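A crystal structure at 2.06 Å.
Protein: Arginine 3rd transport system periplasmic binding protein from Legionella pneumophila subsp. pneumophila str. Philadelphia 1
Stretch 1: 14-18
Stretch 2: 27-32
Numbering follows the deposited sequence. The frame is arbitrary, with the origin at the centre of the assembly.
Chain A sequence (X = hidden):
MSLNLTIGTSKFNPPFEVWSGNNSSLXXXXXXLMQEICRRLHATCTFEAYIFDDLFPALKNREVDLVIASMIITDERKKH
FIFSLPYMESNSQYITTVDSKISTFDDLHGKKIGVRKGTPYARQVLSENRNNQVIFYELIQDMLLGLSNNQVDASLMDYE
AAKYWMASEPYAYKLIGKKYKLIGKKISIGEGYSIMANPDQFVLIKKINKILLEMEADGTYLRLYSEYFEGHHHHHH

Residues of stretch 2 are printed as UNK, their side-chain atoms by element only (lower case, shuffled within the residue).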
ATOM      1  N   PRO A  14      26.536  -2.732 -16.700  1.00 19.82           N
ATOM      2  CA  PRO A  14      25.772  -3.120 -15.513  1.00 18.00           C
ATOM      3  C   PRO A  14      25.307  -1.842 -14.820  1.00 16.39           C
ATOM      4  O   PRO A  14      25.971  -0.808 -14.910  1.00 16.29           O
ATOM      5  CB  PRO A  14      26.796  -3.907 -14.691  1.00 19.20           C
ATOM      6  CG  PRO A  14      28.116  -3.295 -15.109  1.00 19.40           C
ATOM      7  CD  PRO A  14      27.939  -3.167 -16.597  1.00 19.69           C
ATOM      8  N   PRO A  15      24.172  -1.895 -14.105  1.00 14.09           N
ATOM      9  CA  PRO A  15      23.310  -3.062 -13.903  1.00 13.55           C
ATOM     10  C   PRO A  15      22.225  -3.264 -14.960  1.00 13.49           C
ATOM     11  O   PRO A  15      21.310  -4.055 -14.746  1.00 15.47           O
ATOM     12  CB  PRO A  15      22.701  -2.785 -12.538  1.00 12.53           C
ATOM     13  CG  PRO A  15      22.451  -1.315 -12.626  1.00 13.12           C
ATOM     14  CD  PRO A  15      23.738  -0.780 -13.240  1.00 14.93           C
ATOM     15  N   PHE A  16      22.317  -2.553 -16.084  1.00 14.20           N
ATOM     16  CA  PHE A  16      21.311  -2.670 -17.149  1.00 15.91           C
ATOM     17  C   PHE A  16      21.445  -3.973 -17.944  1.00 15.82           C
ATOM     18  O   PHE A  16      20.467  -4.688 -18.156  1.00 15.07           O
ATOM     19  CB  PHE A  16      21.395  -1.448 -18.067  1.00 16.34           C
ATOM     20  CG  PHE A  16      21.067  -0.162 -17.369  1.00 17.85           C
ATOM     21  CD1 PHE A  16      19.744   0.196 -17.132  1.00 18.29           C
ATOM     22  CD2 PHE A  16      22.083   0.663 -16.886  1.00 18.48           C
ATOM     23  CE1 PHE A  16      19.431   1.361 -16.423  1.00 19.15           C
ATOM     24  CE2 PHE A  16      21.783   1.829 -16.175  1.00 17.48           C
ATOM     25  CZ  PHE A  16      20.450   2.176 -15.944  1.00 18.45           C
ATOM     26  N   GLU A  17      22.656  -4.273 -18.394  1.00 16.14           N
ATOM     27  CA  GLU A  17      22.910  -5.524 -19.100  1.00 17.24           C
ATOM     28  C   GLU A  17      24.398  -5.803 -19.194  1.00 17.07           C
ATOM     29  O   GLU A  17      25.221  -4.893 -19.218  1.00 17.12           O
ATOM     30  CB  GLU A  17      22.306  -5.536 -20.512  1.00 14.67           C
ATOM     31  CG  GLU A  17      22.891  -4.532 -21.479  1.00 15.22           C
ATOM     32  CD  GLU A  17      22.076  -3.268 -21.542  1.00 15.60           C
ATOM     33  OE1 GLU A  17      20.947  -3.284 -21.012  1.00 15.92           O
ATOM     34  OE2 GLU A  17      22.551  -2.270 -22.123  1.00 19.07           O
ATOM     35  N   VAL A  18      24.722  -7.086 -19.242  1.00 19.34           N
ATOM     36  CA  VAL A  18      26.092  -7.546 -19.356  1.00 22.15           C
ATOM     37  C   VAL A  18      26.069  -8.822 -20.192  1.00 22.14           C
ATOM     38  O   VAL A  18      25.321  -9.760 -19.906  1.00 21.81           O
ATOM     39  CB  VAL A  18      26.676  -7.877 -17.986  1.00 23.21           C
ATOM     40  CG1 VAL A  18      26.902  -6.618 -17.169  1.00 22.63           C
ATOM     41  CG2 VAL A  18      25.724  -8.768 -17.282  1.00 26.30           C
ATOM     42  N   UNK A  27      22.258 -10.867 -18.344  1.00 24.29           N
ATOM     43  CA  UNK A  27      21.587 -10.498 -17.114  1.00 22.92           C
ATOM     44  C   UNK A  27      21.668  -8.994 -16.876  1.00 19.83           C
ATOM     45  O   UNK A  27      22.584  -8.321 -17.358  1.00 18.06           O
ATOM     46  c   UNK A  27      25.007  -9.356 -14.234  1.00 28.82           C
ATOM     47  c   UNK A  27      23.739  -9.737 -14.666  1.00 29.74           C
ATOM     48  c   UNK A  27      22.176 -11.274 -15.932  1.00 25.99           C
ATOM     49  c   UNK A  27      24.686 -11.564 -15.894  1.00 30.40           C
ATOM     50  c   UNK A  27      25.963 -11.194 -15.468  1.00 31.29           C
ATOM     51  o   UNK A  27      27.366  -9.704 -14.235  1.00 31.30           O
ATOM     52  c   UNK A  27      26.113 -10.086 -14.638  1.00 30.66           C
ATOM     53  c   UNK A  27      23.559 -10.845 -15.499  1.00 28.52           C
ATOM     54  N   UNK A  28      20.692  -8.479 -16.137  1.00 18.10           N
ATOM     55  CA  UNK A  28      20.641  -7.061 -15.838  1.00 16.18           C
ATOM     56  C   UNK A  28      19.198  -6.596 -15.854  1.00 15.99           C
ATOM     57  O   UNK A  28      18.311  -7.338 -16.277  1.00 14.59           O
ATOM     58  N   UNK A  29      18.958  -5.371 -15.405  1.00 14.88           N
ATOM     59  CA  UNK A  29      17.601  -4.841 -15.376  1.00 13.12           C
ATOM     60  C   UNK A  29      16.917  -4.806 -16.746  1.00 13.54           C
ATOM     61  O   UNK A  29      15.762  -5.209 -16.861  1.00 13.47           O
ATOM     62  c   UNK A  29      16.211  -2.845 -14.667  1.00 13.82           C
ATOM     63  c   UNK A  29      14.047  -2.766 -13.592  1.00 14.90           C
ATOM     64  c   UNK A  29      14.499  -1.331 -15.469  1.00 16.05           C
ATOM     65  c   UNK A  29      15.333  -3.289 -13.691  1.00 10.97           C
ATOM     66  c   UNK A  29      17.588  -3.433 -14.780  1.00 13.61           C
ATOM     67  c   UNK A  29      15.787  -1.864 -15.555  1.00 15.44           C
ATOM     68  c   UNK A  29      13.629  -1.783 -14.487  1.00 14.89           C
ATOM     69  N   UNK A  30      17.610  -4.319 -17.776  1.00 14.28           N
ATOM     70  CA  UNK A  30      17.009  -4.245 -19.112  1.00 16.02           C
ATOM     71  C   UNK A  30      16.609  -5.618 -19.616  1.00 16.52           C
ATOM     72  O   UNK A  30      15.571  -5.776 -20.258  1.00 15.88           O
ATOM     73  o   UNK A  30      19.062  -1.525 -20.448  1.00 16.47           O
ATOM     74  c   UNK A  30      18.047  -2.110 -20.012  1.00 16.94           C
ATOM     75  c   UNK A  30      17.968  -3.613 -20.134  1.00 17.33           C
ATOM     76  o   UNK A  30      17.085  -1.507 -19.499  1.00 18.65           O
ATOM     77  N   UNK A  31      17.439  -6.611 -19.322  1.00 17.50           N
ATOM     78  CA  UNK A  31      17.161  -7.966 -19.766  1.00 16.13           C
ATOM     79  C   UNK A  31      15.866  -8.471 -19.150  1.00 16.97           C
ATOM     80  O   UNK A  31      14.981  -8.943 -19.864  1.00 17.01           O
ATOM     81  c   UNK A  31      18.304  -8.939 -19.382  1.00 17.36           C
ATOM     82  c   UNK A  31      19.647  -8.408 -19.895  1.00 18.13           C
ATOM     83  c   UNK A  31      18.013 -10.327 -19.936  1.00 16.60           C
ATOM     84  c   UNK A  31      19.673  -8.055 -21.369  1.00 18.50           C
ATOM     85  N   UNK A  32      15.761  -8.367 -17.826  1.00 17.51           N
ATOM     86  CA  UNK A  32      14.578  -8.826 -17.111  1.00 16.24           C
ATOM     87  C   UNK A  32      13.313  -8.070 -17.528  1.00 16.08           C
ATOM     88  O   UNK A  32      12.238  -8.662 -17.645  1.00 14.82           O
ATOM     89  o   UNK A  32      16.221 -10.605 -15.674  1.00 22.41           O
ATOM     90  o   UNK A  32      16.388  -9.279 -13.934  1.00 22.85           O
ATOM     91  c   UNK A  32      14.765  -8.692 -15.590  1.00 18.75           C
ATOM     92  c   UNK A  32      15.873  -9.589 -15.033  1.00 21.80           C
TER

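At position 27 the side chain holds eight atoms, seven carbons and one oxygen: a first carbon, then a ring of six carbons that bears the oxygen on the far side from the attachment. CG2 of Val 18 lies over one face of this ring. A six-carbon ring with a hydroxyl oxygen identifies Tyr 27. Its CA-to-CB bond points away from the first stretch, but with chi1 in the p well (72°) the ring swings back, so that CG2 of Val 18 is 2.9 Å from the centroid of the Tyr 27 ring. The approach of CG2 of Val 18 to CZ of Tyr 27, 3.0 Å, is too short for two carbons, and the detailed packing here should not be pressed. The backbone is better placed to define the pairing: N of Val 18 donates a weak hydrogen bond to O of Tyr 27 (3.1 Å), part of a single antiparallel bridge, and CA of Glu 17 lies 3.3 Å from O of Tyr 27.

Position 28 has no side-chain atoms at all, and its CA lies 3.3 Å from O of Phe 16; it is therefore Gly 28. Its phi/psi of 143/170 would jam a CB against the preceding carbonyl oxygen, and an ideal CB on Gly 28 would also stand 2.3 Å from O of Phe 16 and 2.8 Å from CA of Glu 17. This residue occupies the N-cap position of the helix that follows.

Position 29 carries seven carbons, one leading into a six-membered ring with no heteroatom. The CB of position 29 is 3.8 Å from O of Pro 15, while the ring leads away from the first stretch. This is Phe 29, with chi1 t. The closest contact is made by the backbone, N of Phe 29 donating to O of Pro 15 across 2.8 Å at a nearly straight 166°.

Position 30 shows two carbons, the second carrying two oxygens, a short carboxylate on a CB that points toward the first stretch. One carboxylate oxygen of position 30 lies 2.6 Å from OE1 of Glu 17 and 3.3 Å from CB of Phe 16. The residue is Asp 30, and that oxygen is its OD2. N of Asp 30 donates to O of Phe 16 (2.9 Å). Two acid oxygens this close suggest that one group is protonated, though the coordinates do not place the proton.

Position 31 has four carbons, forked at the first, with one arm two carbons long; the end carbon of that arm at position 31 comes within 3.7 Å of CB of Glu 17, an aliphatic contact with the first carbon of the Glu 17 side chain. This is Ile 31.

Position 32 again has two carbons, the second with two oxygens, and makes no contact with the first stretch. It is Asp 32. N of Asp 32 bonds to O of Gly 28 (3.2 Å), closing a turn of the helix.

The contact thus rests chiefly on backbone. The carbonyls of Pro 15 and Phe 16 accept the amides of Phe 29 and Asp 30, which at the start of a helix have no preceding turn to bond to. Gly 28 lets the chains come this close, the Val 18–Tyr 27 bridge holds one end, and Glu 17 with Asp 30 adds a buried acid pair.

Stretch 2, residues 27-32: YGFDID
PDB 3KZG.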